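Local coordinates for protein lipolytic enzyme, G-D-S-L family (PDB 7BR2) that metabolizes the drug diltiazem in a human gut bacterium, acting as a serine esterase of the SGNH (GDSL) hydrolase family, at residues Y140-Q145 with K155-K160; N149-K154 with N203-P208; M300-L305 with G334-A339. All coordinates share one frame; numbering follows the deposited sequence.

Interaction 1 (Y140-Q145 with K155-K160); sequences YDETAQ and KNETIK
The aliphatic part of Lys155 crosses the ring of Tyr140 at about a right angle and lies on one of its faces. Lys155 CD is the atom over the ring, 3.7 Å from the centroid of Tyr140 and 14° off the ring normal, a CH-pi contact, while Lys155 CE leans toward the rim at 3.6 Å from Tyr140 CD1. Both side chains leave with CG anti to their own backbone N (chi1 179° for Tyr140), which brings the ring across the lysine methylenes. Past the ring Lys155 bends at chi4, and NZ is gripped by Ser92 OG and the carbonyls of Met89 and Gly93; Tyr140 OH reaches Phe152 N. At the root of the side chain, Tyr140 CB meets the tip of Ile159, CD1, at 3.9 Å.

Two polar bonds flank this packing and run in opposite senses. Tyr140 N donates to Asn156 OD1 (3.1 Å), arriving from above the amide plane, and Asn156 ND2 is held by Asn181 OD1. In return Asn156 N donates to Glu142 OE2 at 2.8 Å, again from above the carboxylate plane, the glutamate chain reaching out extended beyond CG. The planes of the Glu142 carboxylate and the Asn156 amide stand 85° apart. A leucine in place of Tyr140 would remove the ring face and the hydroxyl, and would probably loosen the loop's hold on Lys155 and on Phe152 N.

The Glu142 carboxylate thus takes a first-turn backbone N-H at the N-terminal end of helix 155-173, supplied from earlier in the loop that leads into the helix: the loop after strand 131-136 is fastened to the start of that helix in the alpha/beta fold of an SGNH hydrolase.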
loop_
_atom_site.group_PDB
_atom_site.type_symbol
_atom_site.label_atom_id
_atom_site.label_comp_id
_atom_site.label_asym_id
_atom_site.label_seq_id
_atom_site.Cartn_x
_atom_site.Cartn_y
_atom_site.Cartn_z
ATOM N N TYR A 140 -8.585 -10.649 11.101
ATOM C CA TYR A 140 -9.999 -10.480 11.415
ATOM C C TYR A 140 -10.111 -9.874 12.812
ATOM O O TYR A 140 -9.647 -10.472 13.792
ATOM C CB TYR A 140 -10.738 -11.812 11.342
ATOM C CG TYR A 140 -12.207 -11.708 11.690
ATOM C CD1 TYR A 140 -13.134 -11.245 10.765
ATOM C CD2 TYR A 140 -12.665 -12.051 12.956
ATOM C CE1 TYR A 140 -14.478 -11.139 11.086
ATOM C CE2 TYR A 140 -14.018 -11.948 13.287
ATOM C CZ TYR A 140 -14.915 -11.491 12.351
ATOM O OH TYR A 140 -16.255 -11.391 12.677
ATOM N N ASP A 141 -10.699 -8.683 12.911
ATOM C CA ASP A 141 -10.716 -7.953 14.179
ATOM C C ASP A 141 -11.842 -8.480 15.063
ATOM O O ASP A 141 -13.001 -8.094 14.909
ATOM C CB ASP A 141 -10.891 -6.464 13.937
ATOM C CG ASP A 141 -10.684 -5.653 15.194
ATOM O OD1 ASP A 141 -10.532 -6.254 16.285
ATOM O OD2 ASP A 141 -10.712 -4.412 15.092
ATOM N N GLU A 142 -11.486 -9.307 16.044
ATOM C CA GLU A 142 -12.450 -9.927 16.947
ATOM C C GLU A 142 -12.833 -9.053 18.136
ATOM O O GLU A 142 -13.873 -9.297 18.753
ATOM C CB GLU A 142 -11.855 -11.233 17.482
ATOM C CG GLU A 142 -11.597 -12.300 16.443
ATOM C CD GLU A 142 -10.856 -13.505 17.017
ATOM O OE1 GLU A 142 -10.499 -13.479 18.217
ATOM O OE2 GLU A 142 -10.731 -14.521 16.306
ATOM N N THR A 143 -12.050 -8.014 18.438
ATOM C CA THR A 143 -12.205 -7.262 19.675
ATOM C C THR A 143 -12.917 -5.922 19.501
ATOM O O THR A 143 -13.428 -5.377 20.485
ATOM C CB THR A 143 -10.827 -7.058 20.327
ATOM O OG1 THR A 143 -9.985 -6.257 19.484
ATOM C CG2 THR A 143 -10.150 -8.400 20.535
ATOM N N ALA A 144 -12.977 -5.386 18.285
ATOM C CA ALA A 144 -13.627 -4.103 18.052
ATOM C C ALA A 144 -15.119 -4.194 18.354
ATOM O O ALA A 144 -15.737 -5.248 18.181
ATOM C CB ALA A 144 -13.394 -3.671 16.612
ATOM N N GLN A 145 -15.691 -3.114 18.891
ATOM C CA GLN A 145 -17.135 -3.068 19.136
ATOM C C GLN A 145 -17.846 -2.325 18.005
ATOM O O GLN A 145 -17.993 -1.094 18.023
ATOM C CB GLN A 145 -17.439 -2.485 20.499
ATOM C CG GLN A 145 -16.885 -3.410 21.564
ATOM C CD GLN A 145 -17.504 -3.200 22.919
ATOM O OE1 GLN A 145 -18.321 -2.295 23.109
ATOM N NE2 GLN A 145 -17.051 -3.985 23.899
ATOM N N LYS A 155 -11.829 -16.759 14.943
ATOM C CA LYS A 155 -11.486 -16.900 13.533
ATOM C C LYS A 155 -10.049 -16.443 13.266
ATOM O O LYS A 155 -9.296 -17.095 12.513
ATOM C CB LYS A 155 -12.517 -16.125 12.702
ATOM C CG LYS A 155 -12.088 -15.683 11.321
ATOM C CD LYS A 155 -13.245 -15.031 10.574
ATOM C CE LYS A 155 -12.817 -14.499 9.206
ATOM N NZ LYS A 155 -12.412 -15.572 8.265
ATOM N N ASN A 156 -9.622 -15.364 13.922
ATOM C CA ASN A 156 -8.257 -14.913 13.708
ATOM C C ASN A 156 -7.223 -15.899 14.234
ATOM O O ASN A 156 -6.064 -15.833 13.815
ATOM C CB ASN A 156 -8.009 -13.551 14.343
ATOM C CG ASN A 156 -6.800 -12.876 13.758
ATOM O OD1 ASN A 156 -6.709 -12.724 12.545
ATOM N ND2 ASN A 156 -5.838 -12.522 14.601
ATOM N N GLU A 157 -7.604 -16.828 15.116
ATOM C CA GLU A 157 -6.641 -17.829 15.573
ATOM C C GLU A 157 -6.341 -18.850 14.480
ATOM O O GLU A 157 -5.188 -19.266 14.306
ATOM C CB GLU A 157 -7.154 -18.516 16.840
ATOM C CG GLU A 157 -7.561 -17.534 17.952
ATOM C CD GLU A 157 -6.499 -16.477 18.264
ATOM O OE1 GLU A 157 -5.306 -16.830 18.364
ATOM O OE2 GLU A 157 -6.863 -15.285 18.407
ATOM N N THR A 158 -7.365 -19.266 13.727
ATOM C CA THR A 158 -7.116 -20.094 12.550
ATOM C C THR A 158 -6.281 -19.329 11.522
ATOM O O THR A 158 -5.354 -19.891 10.911
ATOM C CB THR A 158 -8.447 -20.549 11.951
ATOM O OG1 THR A 158 -9.168 -21.321 12.918
ATOM C CG2 THR A 158 -8.243 -21.394 10.689
ATOM N N ILE A 159 -6.580 -18.036 11.342
ATOM C CA ILE A 159 -5.761 -17.218 10.449
ATOM C C ILE A 159 -4.300 -17.230 10.897
ATOM O O ILE A 159 -3.387 -17.473 10.097
ATOM C CB ILE A 159 -6.319 -15.787 10.370
ATOM C CG1 ILE A 159 -7.661 -15.777 9.636
ATOM C CG2 ILE A 159 -5.349 -14.870 9.677
ATOM C CD1 ILE A 159 -8.335 -14.430 9.640
ATOM N N LYS A 160 -4.062 -17.004 12.191
ATOM C CA LYS A 160 -2.699 -16.989 12.712
ATOM C C LYS A 160 -2.012 -18.338 12.542
ATOM O O LYS A 160 -0.797 -18.390 12.320
ATOM C CB LYS A 160 -2.696 -16.564 14.186
ATOM C CG LYS A 160 -2.814 -15.058 14.390
ATOM C CD LYS A 160 -3.301 -14.697 15.778
ATOM C CE LYS A 160 -2.272 -15.048 16.843
ATOM N NZ LYS A 160 -2.648 -14.475 18.178
#

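Interaction 2 (N149-K154 with N203-P208); sequences NTVFKK and NDRIHP
In this SGNH hydrolase the segment 203-208 carries Asp204 and His207, which with Ser28 have the geometry of a Ser-His-Asp triad and are probably the catalytic residues; Arg205, between them, packs against the loop 149-154. Arg205, Asn149 and Val151 bury the most surface. The arginine chain bends at chi3 (107°) and slides past the Asn149 side chain in the opposite direction, amide and guanidinium planes 28° apart. Asn149 OD1 lies 3.1 Å from Arg205 CD and at the guanidinium edge, in its plane. Val151 covers one guanidinium face, CG2 sitting over its centre, 3.2 Å from Arg205 CZ. Arg205 NH2 also approaches Asn149 O, but the angle is poor for a bond; the strongest polar partner of the group is Asp141 O, which accepts from NE. The loop contact thus rests on packing around a charged group. Next to it, Asp204 OD1 forms an Asx turn through Ile206 N, extended to an Asx motif by His207 N, which fixes the carboxylate. This leaves its other oxygen for the histidine ring: Asp204 OD2 uses its syn lone pair to accept a hydrogen bond from His207 ND1 at 2.6 Å, 4° out of the ring plane.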
loop_
_atom_site.group_PDB
_atom_site.type_symbol
_atom_site.label_atom_id
_atom_site.label_comp_id
_atom_site.label_asym_id
_atom_site.label_seq_id
_atom_site.Cartn_x
_atom_site.Cartn_y
_atom_site.Cartn_z
ATOM N N ASN A 149 -22.698 -5.854 14.020
ATOM C CA ASN A 149 -21.781 -6.763 13.330
ATOM C C ASN A 149 -21.286 -7.792 14.339
ATOM O O ASN A 149 -20.574 -7.443 15.284
ATOM C CB ASN A 149 -20.611 -6.012 12.685
ATOM C CG ASN A 149 -19.776 -6.921 11.779
ATOM O OD1 ASN A 149 -18.954 -7.697 12.268
ATOM N ND2 ASN A 149 -19.982 -6.827 10.457
ATOM N N THR A 150 -21.655 -9.052 14.122
ATOM C CA THR A 150 -21.420 -10.118 15.086
ATOM C C THR A 150 -20.056 -10.769 14.847
ATOM O O THR A 150 -19.667 -11.015 13.701
ATOM C CB THR A 150 -22.524 -11.169 14.972
ATOM O OG1 THR A 150 -23.800 -10.511 14.973
ATOM C CG2 THR A 150 -22.497 -12.059 16.193
ATOM N N VAL A 151 -19.344 -11.071 15.933
ATOM C CA VAL A 151 -17.968 -11.562 15.851
ATOM C C VAL A 151 -17.961 -13.057 15.556
ATOM O O VAL A 151 -18.633 -13.835 16.241
ATOM C CB VAL A 151 -17.216 -11.279 17.158
ATOM C CG1 VAL A 151 -15.839 -11.923 17.143
ATOM C CG2 VAL A 151 -17.109 -9.811 17.394
ATOM N N PHE A 152 -17.169 -13.470 14.561
ATOM C CA PHE A 152 -16.887 -14.889 14.346
ATOM C C PHE A 152 -15.777 -15.299 15.309
ATOM O O PHE A 152 -14.601 -15.019 15.076
ATOM C CB PHE A 152 -16.534 -15.159 12.884
ATOM C CG PHE A 152 -17.598 -14.705 11.912
ATOM C CD1 PHE A 152 -18.894 -15.199 12.003
ATOM C CD2 PHE A 152 -17.322 -13.761 10.940
ATOM C CE1 PHE A 152 -19.883 -14.780 11.126
ATOM C CE2 PHE A 152 -18.317 -13.336 10.061
ATOM C CZ PHE A 152 -19.594 -13.846 10.160
ATOM N N LYS A 153 -16.155 -15.978 16.395
ATOM C CA LYS A 153 -15.259 -16.145 17.533
ATOM C C LYS A 153 -14.069 -17.029 17.183
ATOM O O LYS A 153 -14.228 -18.138 16.663
ATOM C CB LYS A 153 -16.027 -16.731 18.727
ATOM C CG LYS A 153 -16.972 -15.744 19.393
ATOM C CD LYS A 153 -17.660 -16.304 20.635
ATOM C CE LYS A 153 -19.037 -16.890 20.366
ATOM N NZ LYS A 153 -19.011 -18.276 19.859
ATOM N N LYS A 154 -12.876 -16.524 17.490
ATOM C CA LYS A 154 -11.605 -17.224 17.338
ATOM C C LYS A 154 -11.205 -17.475 15.880
ATOM O O LYS A 154 -10.298 -18.273 15.609
ATOM C CB LYS A 154 -11.592 -18.521 18.151
ATOM C CG LYS A 154 -11.685 -18.246 19.652
ATOM C CD LYS A 154 -10.416 -17.491 20.039
ATOM C CE LYS A 154 -10.300 -17.156 21.511
ATOM N NZ LYS A 154 -9.061 -16.366 21.761
ATOM N N ASN A 203 -15.561 -1.659 8.173
ATOM C CA ASN A 203 -16.892 -1.768 8.768
ATOM C C ASN A 203 -17.280 -3.201 9.117
ATOM O O ASN A 203 -18.208 -3.394 9.907
ATOM C CB ASN A 203 -17.947 -1.174 7.823
ATOM C CG ASN A 203 -17.421 0.013 7.009
ATOM O OD1 ASN A 203 -16.740 0.897 7.533
ATOM N ND2 ASN A 203 -17.762 0.043 5.723
ATOM N N ASP A 204 -16.606 -4.209 8.556
ATOM C CA ASP A 204 -17.048 -5.590 8.693
ATOM C C ASP A 204 -16.014 -6.474 9.375
ATOM O O ASP A 204 -16.149 -7.708 9.343
ATOM C CB ASP A 204 -17.405 -6.190 7.326
ATOM C CG ASP A 204 -16.208 -6.273 6.382
ATOM O OD1 ASP A 204 -15.081 -5.874 6.767
ATOM O OD2 ASP A 204 -16.390 -6.751 5.244
ATOM N N ARG A 205 -14.978 -5.884 9.968
ATOM C CA ARG A 205 -13.907 -6.577 10.674
ATOM C C ARG A 205 -12.968 -7.325 9.732
ATOM O O ARG A 205 -11.997 -7.954 10.205
ATOM C CB ARG A 205 -14.450 -7.563 11.717
ATOM C CG ARG A 205 -15.592 -7.001 12.552
ATOM C CD ARG A 205 -16.139 -8.050 13.495
ATOM N NE ARG A 205 -15.722 -7.734 14.848
ATOM C CZ ARG A 205 -16.464 -7.108 15.746
ATOM N NH1 ARG A 205 -15.945 -6.881 16.935
ATOM N NH2 ARG A 205 -17.717 -6.750 15.481
ATOM N N ILE A 206 -13.220 -7.285 8.420
ATOM C CA ILE A 206 -12.521 -8.103 7.436
ATOM C C ILE A 206 -11.744 -7.244 6.447
ATOM O O ILE A 206 -10.549 -7.459 6.224
ATOM C CB ILE A 206 -13.505 -9.026 6.686
ATOM C CG1 ILE A 206 -14.217 -9.949 7.677
ATOM C CG2 ILE A 206 -12.803 -9.763 5.543
ATOM C CD1 ILE A 206 -15.437 -10.632 7.097
ATOM N N HIS A 207 -12.415 -6.260 5.840
ATOM C CA HIS A 207 -11.864 -5.492 4.737
ATOM C C HIS A 207 -11.417 -4.122 5.229
ATOM O O HIS A 207 -12.261 -3.256 5.482
ATOM C CB HIS A 207 -12.909 -5.359 3.623
ATOM C CG HIS A 207 -13.360 -6.680 3.078
ATOM N ND1 HIS A 207 -14.528 -7.295 3.479
ATOM C CD2 HIS A 207 -12.767 -7.531 2.202
ATOM C CE1 HIS A 207 -14.648 -8.453 2.851
ATOM N NE2 HIS A 207 -13.589 -8.623 2.075
ATOM N N PRO A 208 -10.114 -3.873 5.374
ATOM C CA PRO A 208 -9.651 -2.560 5.845
ATOM C C PRO A 208 -10.035 -1.424 4.913
ATOM O O PRO A 208 -10.074 -1.575 3.690
ATOM C CB PRO A 208 -8.128 -2.719 5.905
ATOM C CG PRO A 208 -7.893 -4.187 6.017
ATOM C CD PRO A 208 -9.002 -4.830 5.221
#

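Interaction 3 (M300-L305 with G334-A339); sequences MNTELL and GINLAA
Asn336 lies on the short edge strand 335-336 and sends its side chain across to the chain entering strand 303-308. CB leaves the backbone with CG anti to the backbone N (chi1 -173°), carrying the amide toward residues 301 to 303. CG comes within 3.6 Å of Asn301 O. From there the two tips part. ND2 donates to Asn301 O at 2.9 Å, on a lone pair of that carbonyl and nearly in the plane of the Asn336 amide. OD1 accepts twice: from Glu303 N at 2.8 Å, and from Ala338 N of its own chain segment at 3.0 Å, the latter closing an Asx turn that leads into the 3-10 turn 337-339. Both donors lie above the amide plane. Backbone pairing carries on beyond this point: Leu305 and Ile335 form an antiparallel hydrogen-bonded pair, with Leu305 N to Ile335 O nearly straight, and Leu337 N donates to Glu303 O. Leu337 CG packs on Leu305 CB at 4.0 Å. A water donates to Glu303 OE1 and Leu337 O, while Glu303 OE2 is taken by Tyr265 OH and Gln345 NE2.

Three hydrogen bonds therefore fix the rotation of the Asn336 amide and which end is oxygen. Its side chain takes over beta pairing where strand 335-336 turns away, so that the backbone groups of residues 301 and 303 keep partners.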
loop_
_atom_site.group_PDB
_atom_site.type_symbol
_atom_site.label_atom_id
_atom_site.label_comp_id
_atom_site.label_asym_id
_atom_site.label_seq_id
_atom_site.Cartn_x
_atom_site.Cartn_y
_atom_site.Cartn_z
ATOM N N MET A 300 8.543 7.846 8.584
ATOM C CA MET A 300 8.630 7.735 7.130
ATOM C C MET A 300 8.254 8.986 6.360
ATOM O O MET A 300 8.394 8.980 5.135
ATOM C CB MET A 300 7.760 6.584 6.617
ATOM C CG MET A 300 8.275 5.227 6.984
ATOM S SD MET A 300 7.271 3.906 6.279
ATOM C CE MET A 300 8.008 2.508 7.130
ATOM N N ASN A 301 7.762 10.037 6.997
ATOM C CA ASN A 301 7.400 11.242 6.270
ATOM C C ASN A 301 7.922 12.474 6.983
ATOM O O ASN A 301 7.180 13.409 7.276
ATOM C CB ASN A 301 5.896 11.336 6.046
ATOM C CG ASN A 301 5.561 12.090 4.781
ATOM O OD1 ASN A 301 6.438 12.346 3.956
ATOM N ND2 ASN A 301 4.305 12.483 4.636
ATOM N N THR A 302 9.231 12.499 7.254
ATOM C CA THR A 302 9.889 13.638 7.894
ATOM C C THR A 302 10.826 14.332 6.903
ATOM O O THR A 302 11.887 13.797 6.552
ATOM C CB THR A 302 10.645 13.186 9.142
ATOM O OG1 THR A 302 9.702 12.748 10.125
ATOM C CG2 THR A 302 11.459 14.332 9.715
ATOM N N GLU A 303 10.435 15.530 6.476
ATOM C CA GLU A 303 11.248 16.420 5.652
ATOM C C GLU A 303 11.601 17.611 6.541
ATOM O O GLU A 303 10.928 18.651 6.536
ATOM C CB GLU A 303 10.479 16.846 4.376
ATOM C CG GLU A 303 11.295 17.673 3.398
ATOM C CD GLU A 303 10.475 18.219 2.229
ATOM O OE1 GLU A 303 9.226 18.095 2.230
ATOM O OE2 GLU A 303 11.095 18.775 1.295
ATOM N N LEU A 304 12.672 17.459 7.316
ATOM C CA LEU A 304 12.914 18.338 8.456
ATOM C C LEU A 304 13.670 19.593 8.040
ATOM O O LEU A 304 14.738 19.512 7.424
ATOM C CB LEU A 304 13.678 17.598 9.553
ATOM C CG LEU A 304 13.598 18.306 10.912
ATOM C CD1 LEU A 304 12.191 18.242 11.524
ATOM C CD2 LEU A 304 14.633 17.744 11.879
ATOM N N LEU A 305 13.117 20.753 8.379
ATOM C CA LEU A 305 13.808 22.024 8.203
ATOM C C LEU A 305 14.161 22.601 9.572
ATOM O O LEU A 305 13.270 22.933 10.368
ATOM C CB LEU A 305 12.968 23.010 7.394
ATOM C CG LEU A 305 13.497 24.446 7.412
ATOM C CD1 LEU A 305 14.871 24.544 6.757
ATOM C CD2 LEU A 305 12.505 25.387 6.720
ATOM N N GLY A 334 13.261 22.359 14.639
ATOM C CA GLY A 334 13.065 21.667 13.380
ATOM C C GLY A 334 11.580 21.529 13.090
ATOM O O GLY A 334 10.828 21.063 13.950
ATOM N N ILE A 335 11.133 21.905 11.897
ATOM C CA ILE A 335 9.740 21.719 11.503
ATOM C C ILE A 335 9.685 20.719 10.350
ATOM O O ILE A 335 10.633 20.585 9.564
ATOM C CB ILE A 335 9.052 23.042 11.122
ATOM C CG1 ILE A 335 9.814 23.737 10.002
ATOM C CG2 ILE A 335 8.928 23.950 12.339
ATOM C CD1 ILE A 335 9.060 24.896 9.427
ATOM N N ASN A 336 8.587 19.966 10.288
ATOM C CA ASN A 336 8.411 18.942 9.262
ATOM C C ASN A 336 7.729 19.554 8.040
ATOM O O ASN A 336 6.530 19.860 8.071
ATOM C CB ASN A 336 7.607 17.763 9.806
ATOM C CG ASN A 336 7.558 16.610 8.836
ATOM O OD1 ASN A 336 8.223 16.637 7.792
ATOM N ND2 ASN A 336 6.808 15.568 9.191
ATOM N N LEU A 337 8.493 19.753 6.965
ATOM C CA LEU A 337 7.885 20.269 5.742
ATOM C C LEU A 337 6.909 19.264 5.122
ATOM O O LEU A 337 5.969 19.668 4.435
ATOM C CB LEU A 337 8.961 20.653 4.731
ATOM C CG LEU A 337 9.896 21.785 5.148
ATOM C CD1 LEU A 337 10.854 22.094 4.012
ATOM C CD2 LEU A 337 9.083 23.007 5.549
ATOM N N ALA A 338 7.092 17.964 5.374
ATOM C CA ALA A 338 6.182 16.955 4.834
ATOM C C ALA A 338 4.775 17.003 5.432
ATOM O O ALA A 338 3.881 16.331 4.903
ATOM C CB ALA A 338 6.767 15.564 5.038
ATOM N N ALA A 339 4.553 17.746 6.518
ATOM C CA ALA A 339 3.218 17.940 7.070
ATOM C C ALA A 339 2.578 19.243 6.606
ATOM O O ALA A 339 1.445 19.548 7.001
ATOM C CB ALA A 339 3.260 17.902 8.603
HETATM O O HOH W 1 6.554 18.984 1.967
#

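Following the chain from the N terminus, residues 140-145 lie in the loop that follows strand 131-136 of the parallel sheet, and interaction 1 closes that loop back onto the start of helix 155-173. The loop also contains 149-154, which waits for 203-208, two helices and a strand later, so interaction 2 crosses interaction 1 rather than nesting in it. The two touch directly and tie two parts of one loop to the probable active-site segment. Interaction 3 follows in series, bringing together 300-305 and 334-339 across the 28 residues between them in the four-stranded mixed sheet; its centre lies about 36 Å from the centres of interactions 1 and 2.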